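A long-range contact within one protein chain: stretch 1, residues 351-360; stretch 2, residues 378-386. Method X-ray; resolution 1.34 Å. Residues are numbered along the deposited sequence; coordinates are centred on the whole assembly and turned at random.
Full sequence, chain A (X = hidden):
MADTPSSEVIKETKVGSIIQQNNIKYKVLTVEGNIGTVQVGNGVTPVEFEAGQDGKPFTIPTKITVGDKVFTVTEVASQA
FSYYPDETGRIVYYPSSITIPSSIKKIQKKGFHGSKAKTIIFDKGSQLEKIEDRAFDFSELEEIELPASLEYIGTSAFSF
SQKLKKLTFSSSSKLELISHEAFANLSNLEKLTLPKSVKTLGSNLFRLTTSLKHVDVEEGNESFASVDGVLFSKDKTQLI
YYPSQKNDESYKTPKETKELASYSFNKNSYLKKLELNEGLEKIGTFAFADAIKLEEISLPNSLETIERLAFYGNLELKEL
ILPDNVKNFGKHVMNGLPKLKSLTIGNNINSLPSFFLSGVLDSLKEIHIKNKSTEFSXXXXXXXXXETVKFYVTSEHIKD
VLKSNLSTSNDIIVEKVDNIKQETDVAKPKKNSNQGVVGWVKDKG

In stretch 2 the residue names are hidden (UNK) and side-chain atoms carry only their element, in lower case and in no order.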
# COMPACT_ATOMS: atom_id res chain seq x y z
N SER A 351 16.91 26.12 7.26
CA SER A 351 17.44 25.62 6.00
C SER A 351 16.27 24.99 5.26
O SER A 351 15.59 24.13 5.82
CB SER A 351 18.54 24.61 6.27
OG SER A 351 19.01 24.04 5.06
N LEU A 352 16.00 25.47 4.05
CA LEU A 352 14.90 24.93 3.26
C LEU A 352 15.48 24.10 2.15
O LEU A 352 16.30 24.60 1.36
CB LEU A 352 13.97 26.01 2.73
CG LEU A 352 13.38 26.96 3.77
CD1 LEU A 352 12.46 27.95 3.12
CD2 LEU A 352 12.60 26.19 4.84
N PRO A 353 15.11 22.81 2.09
CA PRO A 353 15.72 21.93 1.09
C PRO A 353 15.19 22.10 -0.32
O PRO A 353 14.20 22.81 -0.55
CB PRO A 353 15.40 20.53 1.63
CG PRO A 353 14.09 20.70 2.32
CD PRO A 353 14.14 22.08 2.93
N SER A 354 15.83 21.41 -1.27
CA SER A 354 15.37 21.39 -2.63
C SER A 354 13.99 20.76 -2.66
O SER A 354 13.68 19.86 -1.87
CB SER A 354 16.29 20.49 -3.45
OG SER A 354 17.55 21.14 -3.60
N PHE A 355 13.16 21.20 -3.61
CA PHE A 355 11.84 20.59 -3.88
C PHE A 355 10.87 20.68 -2.70
O PHE A 355 9.97 19.84 -2.56
CB PHE A 355 12.01 19.12 -4.34
CG PHE A 355 12.97 18.96 -5.50
CD1 PHE A 355 12.73 19.61 -6.71
CD2 PHE A 355 14.12 18.21 -5.37
CE1 PHE A 355 13.61 19.46 -7.78
CE2 PHE A 355 15.02 18.08 -6.44
CZ PHE A 355 14.74 18.70 -7.64
N PHE A 356 11.00 21.72 -1.90
CA PHE A 356 10.18 21.93 -0.72
C PHE A 356 8.72 22.22 -1.03
O PHE A 356 7.81 21.60 -0.44
CB PHE A 356 10.81 23.08 0.06
CG PHE A 356 10.20 23.44 1.38
CD1 PHE A 356 10.29 22.59 2.47
CD2 PHE A 356 9.63 24.70 1.57
CE1 PHE A 356 9.79 22.97 3.73
CE2 PHE A 356 9.13 25.08 2.82
CZ PHE A 356 9.23 24.21 3.88
N LEU A 357 8.47 23.15 -2.00
CA LEU A 357 7.10 23.56 -2.30
C LEU A 357 6.98 23.75 -3.79
O LEU A 357 7.80 24.46 -4.40
CB LEU A 357 6.80 24.82 -1.50
CG LEU A 357 5.43 25.41 -1.70
CD1 LEU A 357 4.31 24.43 -1.26
CD2 LEU A 357 5.30 26.72 -0.97
N SER A 358 6.01 23.07 -4.41
CA SER A 358 5.89 23.07 -5.86
C SER A 358 4.50 22.60 -6.26
O SER A 358 3.65 22.26 -5.42
CB SER A 358 6.94 22.15 -6.50
OG SER A 358 6.75 20.81 -6.07
N GLY A 359 4.27 22.54 -7.58
CA GLY A 359 3.02 22.05 -8.13
C GLY A 359 1.90 23.07 -8.14
O GLY A 359 2.14 24.28 -8.05
N VAL A 360 0.66 22.60 -8.26
CA VAL A 360 -0.48 23.51 -8.35
C VAL A 360 -0.67 24.21 -7.01
O VAL A 360 -0.91 23.56 -5.99
CB VAL A 360 -1.77 22.79 -8.85
CG1 VAL A 360 -2.97 23.71 -8.77
CG2 VAL A 360 -1.57 22.29 -10.28
N UNK A 378 18.39 28.75 1.48
CA UNK A 378 17.37 28.38 0.49
C UNK A 378 18.16 27.91 -0.73
O UNK A 378 19.21 28.50 -1.04
c UNK A 378 16.52 29.64 0.13
c UNK A 378 15.81 30.20 1.36
c UNK A 378 15.51 29.36 -0.98
N UNK A 379 17.66 26.91 -1.45
CA UNK A 379 18.28 26.49 -2.71
C UNK A 379 17.50 27.09 -3.85
O UNK A 379 16.33 27.49 -3.67
c UNK A 379 18.29 24.95 -2.85
c UNK A 379 19.08 24.21 -1.75
c UNK A 379 20.58 24.50 -1.81
c UNK A 379 21.40 23.42 -1.15
n UNK A 379 22.82 23.83 -0.96
N UNK A 380 18.09 27.12 -5.05
CA UNK A 380 17.38 27.68 -6.18
C UNK A 380 16.15 26.87 -6.59
O UNK A 380 15.25 27.40 -7.23
c UNK A 380 20.11 29.38 -8.26
c UNK A 380 18.31 27.89 -7.37
c UNK A 380 20.94 30.60 -7.99
c UNK A 380 19.17 29.12 -7.12
n UNK A 380 22.13 30.60 -8.91
N UNK A 381 16.09 25.59 -6.18
CA UNK A 381 14.93 24.75 -6.45
C UNK A 381 14.10 24.45 -5.21
O UNK A 381 13.28 23.54 -5.23
c UNK A 381 15.32 23.47 -7.21
c UNK A 381 16.33 22.63 -6.49
o UNK A 381 16.68 22.98 -5.34
o UNK A 381 16.74 21.59 -7.04
N UNK A 382 14.30 25.22 -4.11
CA UNK A 382 13.45 25.04 -2.93
C UNK A 382 11.99 25.33 -3.30
O UNK A 382 11.08 24.55 -2.97
o UNK A 382 15.19 25.53 -1.35
c UNK A 382 12.94 26.06 -0.66
c UNK A 382 13.92 25.98 -1.83
N UNK A 383 11.77 26.47 -3.97
CA UNK A 383 10.43 26.91 -4.36
C UNK A 383 10.25 26.89 -5.86
O UNK A 383 11.13 27.33 -6.62
c UNK A 383 10.22 28.52 -2.40
c UNK A 383 11.25 29.29 -0.34
c UNK A 383 9.11 28.23 -0.26
c UNK A 383 10.23 28.37 -3.90
c UNK A 383 10.16 28.85 0.38
c UNK A 383 11.29 29.11 -1.72
c UNK A 383 9.12 28.11 -1.65
N UNK A 384 9.09 26.42 -6.30
CA UNK A 384 8.64 26.53 -7.68
C UNK A 384 7.19 26.96 -7.52
O UNK A 384 6.26 26.13 -7.44
c UNK A 384 8.76 25.21 -8.42
N UNK A 385 7.01 28.27 -7.32
CA UNK A 385 5.72 28.82 -6.94
C UNK A 385 5.31 30.01 -7.81
O UNK A 385 6.16 30.62 -8.47
c UNK A 385 6.75 31.03 -3.79
c UNK A 385 6.81 30.41 -5.21
c UNK A 385 5.78 29.27 -5.45
c UNK A 385 6.08 28.07 -4.52
N UNK A 386 4.02 30.40 -7.78
CA UNK A 386 3.60 31.58 -8.55
C UNK A 386 4.32 32.85 -8.06
O UNK A 386 4.58 33.02 -6.85
c UNK A 386 2.86 29.76 -7.12
c UNK A 386 1.71 30.21 -7.98
c UNK A 386 2.10 31.65 -8.30
O HOH W 1 10.43 23.16 -5.62
O HOH W 2 3.64 26.49 -8.45
O HOH W 3 5.82 23.91 -9.71

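Position 378 carries three side-chain carbons, one of them bearing the other two. One of the end carbons of 378 lies 4.4 Å from Leu352 CD1. Three carbons forked at the first, with no oxygen, make valine. Val378 is buried.

Position 379 has four carbons in a row ending in a nitrogen. Its second carbon passes 3.9 Å from Ser354 OG. Such a chain is lysine. The CA-to-CB bond of Lys379 points toward stretch 1, but the end of the chain leads away.

Position 380 has the same makeup, four carbons in a row and a terminal nitrogen. Its side chain touches nothing on stretch 1. It is also lysine. The CA-to-CB bond of Lys380 points away.

Position 381 has two carbons, the second carrying two oxygens. One oxygen of 381 is 2.7 Å from Ser354 OG, and the other is 3.6 Å from Phe355 CZ. The two oxygens on one carbon are a carboxylate, since asparagine would carry one oxygen and one nitrogen: aspartate. In Asp381, OD1 accepts the hydrogen bond from Ser354 OG, while OD2 sits over one face of the Phe355 ring.

Position 382 has one carbon carrying an oxygen and a second carbon. The oxygen of 382 lies 3.1 Å from Leu352 O and 3.0 Å from Pro353 O. The second carbon of 382 is 3.5 Å from Leu352 CB and 3.7 Å from Phe356 CB. A branched hydroxyl of this size is threonine. The hydroxyl of Thr382 has one proton for these two carbonyls, and the geometry does not choose between them. Thr382 OG1 also accepts a hydrogen bond from Lys379 N at 2.8 Å. The methyl, Thr382 CG2, faces apolar neighbours.

Position 383 has one carbon followed by a ring of six carbons, with no oxygen on the ring. The ring lies against Leu352, Phe356 and Leu357. It is phenylalanine. The CA-to-CB bond of Phe383 points away, yet the ring comes back to stretch 1. Phe383 CZ is 3.7 Å from Leu352 CD1, Phe383 CD1 is 4.0 Å from Leu357 CB, and Phe383 CE1 lies at the edge of the Phe356 ring, 4.0 Å from Phe356 CD2.

Position 384 has a single carbon, 4.0 Å from Ser358 CB. It is alanine.

Position 385 has four carbons, forked at the first, with one arm two carbons long. The one-carbon arm of 385 is 3.9 Å from Leu357 CD2. This is isoleucine.

Position 386 has three carbons closing a ring onto the backbone nitrogen. They touch nothing on stretch 1. The closed ring is proline.

Three backbone hydrogen bonds tie the stretches together, and side-chain bonds and apolar packing add to them. Phe355 N donates to Asp381 O at 2.8 Å, and Leu357 N to Thr382 O at 3.1 Å. Ala384 N returns a bond to Leu357 O at 3.0 Å, completing a single bridge between Leu357 and Phe383. Water 2 joins Gly359 O and Ala384 O, at 2.7 and 2.8 Å from its oxygen. Together the stretches bury 605 Å².

Stretch 2 (378-386) VKKDTFAIP
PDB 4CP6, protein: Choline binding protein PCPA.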